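Local coordinates for histidine triad (HIT) protein (Clostridium difficile, PDB 4EGU) that belongs to the histidine triad family, binds zinc and guanosine-5'-monophosphate, and probably acts as a nucleotide hydrolase or transferase through a nucleotidyl-histidine intermediate, at residues V27-D32 and I41-K46. Residues are numbered along the deposited sequence; the frame is centred on the assembly and turned at random.
Sequences VLAFND and ILVVPK. With 5GP (guanosine-5'-monophosphate), chain C.
Leu42 O is approached twice by the facing strand: Phe30 N donates to it at 2.9 Å, and the CA of Ala29 adds a CA-H...O contact at 3.0 Å from the same O. Leu42 N returns a hydrogen bond to Phe30 O, and Leu28 and Val44 form a second reciprocal pair, the ladder of an antiparallel hairpin. Phe30, with CG between its backbone N and carbonyl carbon (chi1 55°), swings its ring over Leu42, whose CB makes a CH-pi contact with one face, 4.2 Å from the centroid. Leu42 CD1 reaches Phe30 CE2 at 3.6 Å, while Val44 CG1 approaches Phe30 CE1 obliquely. The guanine amino group N2 lies at the edge of the Phe30 ring, in its plane, and donates to Asn31 O (2.9 Å). Next along the chain, Asp32 OD2 accepts from ribose O3' at 2.6 Å and also touches Leu42 CD1, so the hairpin forms part of the nucleoside pocket. On the opposite face of the sheet, Val27 CG1 meets Val43 CG1 at 3.6 Å. Strand 20-23 flanks 27-31, and strand 103-107 flanks 39-45; helix 61-77 packs on the face of Val27, Ala29 and Val43, helix 7-12 on that of Leu28, Phe30, Leu42 and Val44.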
loop_
_atom_site.group_PDB
_atom_site.type_symbol
_atom_site.label_atom_id
_atom_site.label_comp_id
_atom_site.label_asym_id
_atom_site.label_seq_id
_atom_site.Cartn_x
_atom_site.Cartn_y
_atom_site.Cartn_z
ATOM N N VAL A 27 6.702 -13.621 7.721
ATOM C CA VAL A 27 5.420 -13.049 7.328
ATOM C C VAL A 27 4.374 -14.141 7.353
ATOM O O VAL A 27 4.637 -15.297 7.021
ATOM C CB VAL A 27 5.527 -12.417 5.905
ATOM C CG1 VAL A 27 4.155 -12.139 5.310
ATOM C CG2 VAL A 27 6.353 -11.125 5.944
ATOM N N LEU A 28 3.163 -13.761 7.733
ATOM C CA LEU A 28 1.987 -14.598 7.659
ATOM C C LEU A 28 0.910 -13.805 6.915
ATOM O O LEU A 28 0.767 -12.609 7.100
ATOM C CB LEU A 28 1.444 -14.956 9.066
ATOM C CG LEU A 28 0.150 -15.772 9.184
ATOM C CD1 LEU A 28 0.368 -17.225 8.816
ATOM C CD2 LEU A 28 -0.370 -15.659 10.592
ATOM N N ALA A 29 0.126 -14.490 6.098
ATOM C CA ALA A 29 -1.070 -13.899 5.512
ATOM C C ALA A 29 -2.252 -14.781 5.829
ATOM O O ALA A 29 -2.125 -16.017 5.837
ATOM C CB ALA A 29 -0.952 -13.704 4.006
ATOM N N PHE A 30 -3.399 -14.172 6.089
ATOM C CA PHE A 30 -4.569 -14.895 6.514
ATOM C C PHE A 30 -5.814 -14.135 6.075
ATOM O O PHE A 30 -5.773 -12.937 5.828
ATOM C CB PHE A 30 -4.537 -15.157 8.054
ATOM C CG PHE A 30 -4.358 -13.904 8.906
ATOM C CD1 PHE A 30 -3.106 -13.343 9.147
ATOM C CD2 PHE A 30 -5.464 -13.261 9.439
ATOM C CE1 PHE A 30 -2.971 -12.181 9.907
ATOM C CE2 PHE A 30 -5.330 -12.114 10.210
ATOM C CZ PHE A 30 -4.084 -11.571 10.433
ATOM N N ASN A 31 -6.936 -14.820 5.974
ATOM C CA ASN A 31 -8.145 -14.131 5.546
ATOM C C ASN A 31 -8.669 -13.188 6.606
ATOM O O ASN A 31 -8.645 -13.499 7.798
ATOM C CB ASN A 31 -9.211 -15.144 5.196
ATOM C CG ASN A 31 -8.887 -15.911 3.938
ATOM O OD1 ASN A 31 -8.244 -15.401 3.007
ATOM N ND2 ASN A 31 -9.371 -17.128 3.882
ATOM N N ASP A 32 -9.190 -12.061 6.161
ATOM C CA ASP A 32 -9.815 -11.132 7.074
ATOM C C ASP A 32 -11.087 -11.778 7.620
ATOM O O ASP A 32 -11.816 -12.380 6.858
ATOM C CB ASP A 32 -10.150 -9.851 6.333
ATOM C CG ASP A 32 -10.481 -8.712 7.266
ATOM O OD1 ASP A 32 -11.570 -8.751 7.861
ATOM O OD2 ASP A 32 -9.661 -7.792 7.392
ATOM N N ILE A 41 -7.447 -10.386 2.177
ATOM C CA ILE A 41 -6.337 -11.057 2.821
ATOM C C ILE A 41 -5.515 -10.028 3.585
ATOM O O ILE A 41 -5.258 -8.945 3.077
ATOM C CB ILE A 41 -5.482 -11.772 1.749
ATOM C CG1 ILE A 41 -6.298 -12.872 1.065
ATOM C CG2 ILE A 41 -4.203 -12.332 2.359
ATOM C CD1 ILE A 41 -5.734 -13.321 -0.281
ATOM N N LEU A 42 -5.115 -10.382 4.800
ATOM C CA LEU A 42 -4.231 -9.553 5.614
ATOM C C LEU A 42 -2.831 -10.152 5.549
ATOM O O LEU A 42 -2.655 -11.343 5.779
ATOM C CB LEU A 42 -4.700 -9.538 7.062
ATOM C CG LEU A 42 -6.010 -8.815 7.276
ATOM C CD1 LEU A 42 -6.665 -9.192 8.590
ATOM C CD2 LEU A 42 -5.742 -7.315 7.284
ATOM N N VAL A 43 -1.839 -9.307 5.266
ATOM C CA VAL A 43 -0.452 -9.726 5.220
ATOM C C VAL A 43 0.283 -9.007 6.334
ATOM O O VAL A 43 0.253 -7.774 6.392
ATOM C CB VAL A 43 0.211 -9.414 3.854
ATOM C CG1 VAL A 43 1.584 -10.042 3.799
ATOM C CG2 VAL A 43 -0.647 -9.931 2.703
ATOM N N VAL A 44 0.900 -9.752 7.252
ATOM C CA VAL A 44 1.510 -9.153 8.453
ATOM C C VAL A 44 2.899 -9.702 8.707
ATOM O O VAL A 44 3.151 -10.898 8.485
ATOM C CB VAL A 44 0.712 -9.349 9.749
ATOM C CG1 VAL A 44 -0.721 -8.970 9.522
ATOM C CG2 VAL A 44 0.816 -10.791 10.278
ATOM N N PRO A 45 3.804 -8.848 9.198
ATOM C CA PRO A 45 5.044 -9.393 9.722
ATOM C C PRO A 45 4.739 -10.141 11.001
ATOM O O PRO A 45 3.845 -9.774 11.754
ATOM C CB PRO A 45 5.884 -8.143 10.024
ATOM C CG PRO A 45 4.877 -7.095 10.318
ATOM C CD PRO A 45 3.670 -7.415 9.514
ATOM N N LYS A 46 5.519 -11.166 11.277
ATOM C CA LYS A 46 5.456 -11.815 12.578
ATOM C C LYS A 46 5.961 -10.880 13.684
ATOM O O LYS A 46 5.425 -10.892 14.790
ATOM C CB LYS A 46 6.231 -13.134 12.544
ATOM C CG LYS A 46 5.534 -14.168 11.683
ATOM C CD LYS A 46 6.290 -15.487 11.592
ATOM C CE LYS A 46 5.403 -16.544 10.954
ATOM N NZ LYS A 46 6.082 -17.845 10.852
HETATM P P 5GP C . -7.712 -2.182 10.156
HETATM O O1P 5GP C . -9.054 -1.494 10.034
HETATM O O2P 5GP C . -7.051 -2.095 11.503
HETATM O O3P 5GP C . -6.799 -1.714 9.104
HETATM O "O5'" 5GP C . -7.899 -3.684 9.741
HETATM C "C5'" 5GP C . -7.989 -4.690 10.722
HETATM C "C4'" 5GP C . -8.699 -5.869 10.163
HETATM O "O4'" 5GP C . -8.541 -6.967 11.064
HETATM C "C3'" 5GP C . -10.205 -5.670 9.975
HETATM O "O3'" 5GP C . -10.532 -5.709 8.584
HETATM C "C2'" 5GP C . -10.834 -6.872 10.720
HETATM O "O2'" 5GP C . -11.919 -7.495 10.061
HETATM C "C1'" 5GP C . -9.638 -7.816 10.914
HETATM N N9 5GP C . -9.708 -8.651 12.104
HETATM C C8 5GP C . -9.916 -8.191 13.352
HETATM N N7 5GP C . -9.876 -9.212 14.231
HETATM C C5 5GP C . -9.620 -10.329 13.519
HETATM C C6 5GP C . -9.475 -11.658 13.888
HETATM O O6 5GP C . -9.578 -12.072 15.083
HETATM N N1 5GP C . -9.207 -12.501 12.879
HETATM C C2 5GP C . -9.089 -12.116 11.581
HETATM N N2 5GP C . -8.826 -13.070 10.673
HETATM N N3 5GP C . -9.235 -10.845 11.177
HETATM C C4 5GP C . -9.498 -9.965 12.169
#